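Local coordinates for antifungal protein GAFP-1 (Gastrodia elata, PDB 1XD5) that probably binds mannose as a monomeric bulb-type lectin of the monocot family and acts as an antifungal protein, at residues G14-A17 with L22-I25; L62-Y65 with I71-S74; V93-Y96 with A102-A105. One frame throughout, in Å; residues are numbered along the deposited sequence.

Overall arrangement
Contacts 1, 2 and 3 are antiparallel hairpins that follow one another in the chain, each belonging to a different four-stranded sheet of the beta-prism II fold. Their centres lie about 15 Å (1 to 2), 15 Å (1 to 3) and 14 Å (2 to 3) apart, a nearly equilateral triangle. Apolar side chains close the middle: Ile25 CD1 reaches Ile64 CG2 at 3.9 Å, Phe23 CE2 reaches Val93 CG1 at 3.8 Å, and Leu62 CB meets Ile95 CD1 at 3.8 Å. Contacts 2 and 3 also meet through their tryptophans, with Trp72 CH2 3.9 Å from Trp104 CZ2. Contacts 2 and 3 each carry part of a probable sugar site.

Contact 1 (G14-A17 with L22-I25); sequences GSLA and LFII
Leu16 and Phe23 form the hydrogen-bonded pair of a hairpin of the beta-prism II fold, strands 15-18 and 21-25, their CB atoms 4.2 Å apart on the inner side of the sheet. Phe23 N binds Leu16 O at 2.9 Å, and Leu16 N returns a 2.8 Å bond to Phe23 O. Phe23 swings CG opposite its own N (chi1 -168°), which carries the ring away from strand 15-17, with Leu16 CD1 near it at an oblique angle. Both side chains pack on Leu85 and Leu87 of strand 84-87, which belongs to another sheet. On the other side, Ser15 and Ile24 form a non-hydrogen-bonded pair, CB to CB at 3.8 Å. Ser15 OG sits between its own N and carbonyl carbon (chi1 63°), a setting that lays the hydroxyl alongside Leu22 CD1 at 3.5 Å. Gly14 O takes the N-H of Ile25 at 3.2 Å, while Ile24 CG1 comes to 3.5 Å from the same oxygen. The polar pairing across this contact is thus entirely backbone: three N-H to O bonds fix the register, and apolar packing joins the hairpin to both other sheets, Leu16 and Phe23 to that of strand 84-87 and Ile25 to Cys52 and Leu54 of strand 52-56.

Contact 2 (L62-Y65 with I71-S74); sequences LVIY and IWAS
Ile64 lies against the indole of Trp72 in a hairpin of the beta-prism II fold, where 62-65 ends a QxDxNxVxY sequence, the mannose-binding motif of monocot lectins. The strands are antiparallel at 176°, and Ile64 with Trp72 makes the hydrogen-bonded pair, Ile64 N giving a 2.9 Å bond to Trp72 O. Their side chains cross obliquely: Ile64 CG1 and CD1 both come to Trp72 CE3, CG1 at 3.9 Å, so the benzene part of the indole does the touching. Ile64 uses its other branch differently. CG2 meets Ile71 CB, next to the bond from Ile71 N to Ile64 O. The indole also extends along the hairpin toward Leu62, and beyond the two strands it packs on Leu31 and Trp104, at the meeting of the three sheets.

Val63 and Ala73 occupy the opposite side, CG2 against CB. With CG1 opposite its own N (chi1 -172°), Val63 sets that methyl 3.3 Å above the plane of the Tyr65 ring, offset toward the rim. Tyr65 OH is hydrogen-bonded to Gln57, and its ring makes a cation-pi contact with Lys55. This valine-tyrosine-glutamine grouping is consistent with a sugar pocket as in related lectins.

Where the hairpin opens, Ser74 engages Leu62 twice. Ser74 N binds Leu62 O at 2.9 Å. Ser74 OG, also bonded to Thr76 and Asn61, accepts the N-H of Leu62 at 3.0 Å and an N-H...O angle of 161°.

Contact 3 (V93-Y96 with A102-A105); sequences VVIY and AIWA
A beta bulge marks this hairpin of the sheet formed by strands 3-5, 84-87, 93-96 and 102-105: Ile95 pairs with Trp104 and Tyr96 with Ala102, so the register slips by one residue at Ile103. Two backbone bonds frame the slip. Ile95 N reaches Trp104 O at 2.9 Å, and Ile103 N binds Ile95 O at 2.8 Å, with 170° at the hydrogen. Ala102 CA adds a CA-H...O contact to that same oxygen.

The bulge brings Ile103 beside Ile95, whose CG2 lies 3.7 Å from Ile103 CG1. Ile95 CD1 turns the other way along the strand and meets Trp104 CE3 at 3.9 Å. Leu62 touches both Ile95 and Trp104, joining the hairpin to the sheet of strand 62-66.

On the face carrying Val94 and Tyr96, Ala102 CB fits between these two side chains, 3.5 Å from Val94 CG1 and 3.9 Å from Tyr96 CE1. The tyrosine holds its CG beside the backbone N (chi1 -72°), which places the ring over Val94: Val94 CG1 lies 3.4 Å above the Tyr96 ring plane, offset toward the rim. Tyr96 OH is fixed by a hydrogen bond to Gln88 NE2. Val94, Tyr96 and Gln88 belong to a QxDxNxVxY sequence, and their arrangement is consistent with the mannose site that related bulb-type lectins carry on the sheets of the beta-prism II fold.

Contact 1 (G14-A17 with L22-I25)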
loop_
_atom_site.group_PDB
_atom_site.type_symbol
_atom_site.label_atom_id
_atom_site.label_comp_id
_atom_site.label_asym_id
_atom_site.label_seq_id
_atom_site.Cartn_x
_atom_site.Cartn_y
_atom_site.Cartn_z
ATOM N N GLY A 14 3.439 9.844 -3.282
ATOM C CA GLY A 14 2.344 9.878 -2.336
ATOM C C GLY A 14 2.503 8.811 -1.276
ATOM O O GLY A 14 3.184 7.820 -1.496
ATOM N N SER A 15 1.872 9.014 -0.127
ATOM C CA SER A 15 2.104 8.135 1.001
ATOM C C SER A 15 0.968 8.090 1.998
ATOM O O SER A 15 0.094 8.972 2.045
ATOM C CB SER A 15 3.397 8.545 1.728
ATOM O OG SER A 15 3.256 9.856 2.261
ATOM N N LEU A 16 0.994 7.033 2.796
ATOM C CA LEU A 16 0.246 6.978 4.026
ATOM C C LEU A 16 1.246 7.277 5.127
ATOM O O LEU A 16 2.404 6.861 5.043
ATOM C CB LEU A 16 -0.351 5.589 4.234
ATOM C CG LEU A 16 -1.230 5.013 3.125
ATOM C CD1 LEU A 16 -1.788 3.673 3.605
ATOM C CD2 LEU A 16 -2.357 5.990 2.702
ATOM N N ALA A 17 0.808 7.998 6.146
ATOM C CA ALA A 17 1.683 8.341 7.248
ATOM C C ALA A 17 0.959 8.181 8.578
ATOM O O ALA A 17 -0.234 8.464 8.685
ATOM C CB ALA A 17 2.190 9.765 7.088
ATOM N N LEU A 22 5.933 5.634 7.532
ATOM C CA LEU A 22 5.686 6.175 6.213
ATOM C C LEU A 22 5.598 5.027 5.230
ATOM O O LEU A 22 6.543 4.251 5.104
ATOM C CB LEU A 22 6.832 7.113 5.813
ATOM C CG LEU A 22 6.722 7.853 4.477
ATOM C CD1 LEU A 22 5.677 8.958 4.571
ATOM C CD2 LEU A 22 8.074 8.435 4.113
ATOM N N PHE A 23 4.470 4.934 4.532
ATOM C CA PHE A 23 4.267 3.905 3.516
ATOM C C PHE A 23 4.115 4.639 2.204
ATOM O O PHE A 23 3.101 5.306 1.970
ATOM C CB PHE A 23 3.003 3.104 3.823
ATOM C CG PHE A 23 2.856 1.843 3.005
ATOM C CD1 PHE A 23 3.789 0.824 3.094
ATOM C CD2 PHE A 23 1.750 1.664 2.184
ATOM C CE1 PHE A 23 3.637 -0.350 2.369
ATOM C CE2 PHE A 23 1.604 0.495 1.442
ATOM C CZ PHE A 23 2.542 -0.509 1.544
ATOM N N ILE A 24 5.132 4.522 1.355
ATOM C CA ILE A 24 5.273 5.428 0.225
ATOM C C ILE A 24 5.511 4.693 -1.101
ATOM O O ILE A 24 6.290 3.746 -1.176
ATOM C CB ILE A 24 6.379 6.484 0.533
ATOM C CG1 ILE A 24 6.529 7.495 -0.609
ATOM C CG2 ILE A 24 7.720 5.814 0.875
ATOM C CD1 ILE A 24 7.284 8.794 -0.201
ATOM N N ILE A 25 4.810 5.128 -2.143
ATOM C CA ILE A 25 5.126 4.652 -3.488
ATOM C C ILE A 25 6.128 5.626 -4.115
ATOM O O ILE A 25 5.829 6.797 -4.357
ATOM C CB ILE A 25 3.850 4.433 -4.344
ATOM C CG1 ILE A 25 4.204 4.021 -5.782
ATOM C CG2 ILE A 25 2.934 5.667 -4.335
ATOM C CD1 ILE A 25 4.898 2.650 -5.893
#

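Contact 2 (L62-Y65 with I71-S74)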
loop_
_atom_site.group_PDB
_atom_site.type_symbol
_atom_site.label_atom_id
_atom_site.label_comp_id
_atom_site.label_asym_id
_atom_site.label_seq_id
_atom_site.Cartn_x
_atom_site.Cartn_y
_atom_site.Cartn_z
ATOM N N LEU A 62 -4.413 -4.577 -4.495
ATOM C CA LEU A 62 -3.565 -3.393 -4.371
ATOM C C LEU A 62 -2.501 -3.500 -5.437
ATOM O O LEU A 62 -1.749 -4.476 -5.470
ATOM C CB LEU A 62 -2.904 -3.341 -2.987
ATOM C CG LEU A 62 -2.013 -2.131 -2.682
ATOM C CD1 LEU A 62 -2.876 -0.889 -2.474
ATOM C CD2 LEU A 62 -1.149 -2.393 -1.433
ATOM N N VAL A 63 -2.424 -2.502 -6.302
ATOM C CA VAL A 63 -1.621 -2.649 -7.501
ATOM C C VAL A 63 -0.766 -1.433 -7.747
ATOM O O VAL A 63 -1.237 -0.300 -7.648
ATOM C CB VAL A 63 -2.503 -2.898 -8.760
ATOM C CG1 VAL A 63 -1.632 -3.247 -9.955
ATOM C CG2 VAL A 63 -3.508 -4.024 -8.514
ATOM N N ILE A 64 0.497 -1.678 -8.090
ATOM C CA ILE A 64 1.380 -0.614 -8.528
ATOM C C ILE A 64 1.294 -0.533 -10.048
ATOM O O ILE A 64 1.476 -1.542 -10.733
ATOM C CB ILE A 64 2.840 -0.895 -8.087
ATOM C CG1 ILE A 64 2.948 -0.960 -6.559
ATOM C CG2 ILE A 64 3.796 0.158 -8.681
ATOM C CD1 ILE A 64 4.350 -1.332 -6.064
ATOM N N TYR A 65 1.028 0.667 -10.560
ATOM C CA TYR A 65 1.008 0.910 -12.005
ATOM C C TYR A 65 2.015 1.975 -12.377
ATOM O O TYR A 65 2.262 2.893 -11.603
ATOM C CB TYR A 65 -0.369 1.404 -12.472
ATOM C CG TYR A 65 -1.455 0.361 -12.474
ATOM C CD1 TYR A 65 -1.649 -0.481 -13.569
ATOM C CD2 TYR A 65 -2.301 0.228 -11.380
ATOM C CE1 TYR A 65 -2.664 -1.446 -13.559
ATOM C CE2 TYR A 65 -3.311 -0.712 -11.364
ATOM C CZ TYR A 65 -3.484 -1.554 -12.441
ATOM O OH TYR A 65 -4.501 -2.484 -12.381
ATOM N N ILE A 71 2.808 -3.354 -12.450
ATOM C CA ILE A 71 4.171 -3.632 -11.992
ATOM C C ILE A 71 4.206 -4.697 -10.894
ATOM O O ILE A 71 5.113 -5.533 -10.853
ATOM C CB ILE A 71 4.850 -2.339 -11.462
ATOM C CG1 ILE A 71 4.834 -1.202 -12.502
ATOM C CG2 ILE A 71 6.262 -2.639 -10.937
ATOM C CD1 ILE A 71 5.526 -1.507 -13.842
ATOM N N TRP A 72 3.223 -4.646 -10.001
ATOM C CA TRP A 72 3.196 -5.490 -8.815
ATOM C C TRP A 72 1.778 -5.448 -8.267
ATOM O O TRP A 72 1.080 -4.447 -8.433
ATOM C CB TRP A 72 4.194 -4.933 -7.788
ATOM C CG TRP A 72 4.253 -5.588 -6.446
ATOM C CD1 TRP A 72 5.177 -6.497 -6.016
ATOM C CD2 TRP A 72 3.382 -5.345 -5.328
ATOM N NE1 TRP A 72 4.929 -6.843 -4.707
ATOM C CE2 TRP A 72 3.831 -6.153 -4.261
ATOM C CE3 TRP A 72 2.266 -4.519 -5.119
ATOM C CZ2 TRP A 72 3.206 -6.165 -3.009
ATOM C CZ3 TRP A 72 1.636 -4.541 -3.876
ATOM C CH2 TRP A 72 2.112 -5.359 -2.839
ATOM N N ALA A 73 1.371 -6.523 -7.601
ATOM C CA ALA A 73 0.044 -6.593 -7.003
ATOM C C ALA A 73 0.065 -7.436 -5.736
ATOM O O ALA A 73 0.863 -8.369 -5.603
ATOM C CB ALA A 73 -0.974 -7.150 -8.008
ATOM N N SER A 74 -0.830 -7.098 -4.810
ATOM C CA SER A 74 -1.013 -7.883 -3.598
ATOM C C SER A 74 -1.631 -9.233 -3.950
ATOM O O SER A 74 -1.495 -10.184 -3.190
ATOM C CB SER A 74 -1.886 -7.131 -2.590
ATOM O OG SER A 74 -3.191 -6.919 -3.110
#

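Contact 3 (V93-Y96 with A102-A105)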
loop_
_atom_site.group_PDB
_atom_site.type_symbol
_atom_site.label_atom_id
_atom_site.label_comp_id
_atom_site.label_asym_id
_atom_site.label_seq_id
_atom_site.Cartn_x
_atom_site.Cartn_y
_atom_site.Cartn_z
ATOM N N VAL A 93 0.499 -2.682 7.980
ATOM C CA VAL A 93 -0.204 -2.051 6.870
ATOM C C VAL A 93 -1.173 -3.114 6.405
ATOM O O VAL A 93 -0.759 -4.222 6.084
ATOM C CB VAL A 93 0.742 -1.647 5.722
ATOM C CG1 VAL A 93 -0.033 -0.961 4.584
ATOM C CG2 VAL A 93 1.830 -0.712 6.229
ATOM N N VAL A 94 -2.460 -2.792 6.417
ATOM C CA VAL A 94 -3.505 -3.803 6.245
ATOM C C VAL A 94 -4.579 -3.313 5.276
ATOM O O VAL A 94 -4.912 -2.139 5.265
ATOM C CB VAL A 94 -4.164 -4.159 7.603
ATOM C CG1 VAL A 94 -5.120 -5.367 7.485
ATOM C CG2 VAL A 94 -3.101 -4.413 8.692
ATOM N N ILE A 95 -5.114 -4.220 4.460
ATOM C CA ILE A 95 -6.337 -3.935 3.709
ATOM C C ILE A 95 -7.505 -4.584 4.447
ATOM O O ILE A 95 -7.455 -5.780 4.767
ATOM C CB ILE A 95 -6.272 -4.471 2.255
ATOM C CG1 ILE A 95 -5.066 -3.894 1.511
ATOM C CG2 ILE A 95 -7.586 -4.143 1.504
ATOM C CD1 ILE A 95 -4.794 -4.527 0.145
ATOM N N TYR A 96 -8.546 -3.796 4.707
ATOM C CA TYR A 96 -9.756 -4.289 5.352
ATOM C C TYR A 96 -10.953 -4.210 4.420
ATOM O O TYR A 96 -11.015 -3.352 3.533
ATOM C CB TYR A 96 -10.075 -3.470 6.612
ATOM C CG TYR A 96 -9.138 -3.740 7.762
ATOM C CD1 TYR A 96 -9.287 -4.881 8.552
ATOM C CD2 TYR A 96 -8.100 -2.858 8.055
ATOM C CE1 TYR A 96 -8.429 -5.143 9.606
ATOM C CE2 TYR A 96 -7.229 -3.102 9.110
ATOM C CZ TYR A 96 -7.398 -4.246 9.880
ATOM O OH TYR A 96 -6.533 -4.513 10.901
ATOM N N ALA A 102 -9.406 -8.421 7.814
ATOM C CA ALA A 102 -8.191 -8.169 7.041
ATOM C C ALA A 102 -8.136 -9.127 5.856
ATOM O O ALA A 102 -8.382 -10.335 6.012
ATOM C CB ALA A 102 -6.957 -8.336 7.915
ATOM N N ILE A 103 -7.827 -8.594 4.676
ATOM C CA ILE A 103 -7.648 -9.437 3.493
ATOM C C ILE A 103 -6.194 -9.454 3.004
ATOM O O ILE A 103 -5.824 -10.277 2.164
ATOM C CB ILE A 103 -8.636 -9.062 2.347
ATOM C CG1 ILE A 103 -8.249 -7.744 1.682
ATOM C CG2 ILE A 103 -10.096 -9.047 2.842
ATOM C CD1 ILE A 103 -8.888 -7.527 0.309
ATOM N N TRP A 104 -5.377 -8.552 3.548
ATOM C CA TRP A 104 -3.955 -8.491 3.236
ATOM C C TRP A 104 -3.254 -7.699 4.326
ATOM O O TRP A 104 -3.854 -6.799 4.912
ATOM C CB TRP A 104 -3.735 -7.810 1.884
ATOM C CG TRP A 104 -2.308 -7.818 1.397
ATOM C CD1 TRP A 104 -1.623 -8.868 0.815
ATOM C CD2 TRP A 104 -1.390 -6.725 1.449
ATOM N NE1 TRP A 104 -0.341 -8.474 0.496
ATOM C CE2 TRP A 104 -0.171 -7.165 0.868
ATOM C CE3 TRP A 104 -1.476 -5.401 1.909
ATOM C CZ2 TRP A 104 0.950 -6.336 0.756
ATOM C CZ3 TRP A 104 -0.356 -4.572 1.788
ATOM C CH2 TRP A 104 0.837 -5.046 1.223
ATOM N N ALA A 105 -1.990 -8.032 4.577
ATOM C CA ALA A 105 -1.157 -7.288 5.514
ATOM C C ALA A 105 0.309 -7.412 5.133
ATOM O O ALA A 105 0.711 -8.395 4.506
ATOM C CB ALA A 105 -1.377 -7.792 6.945
#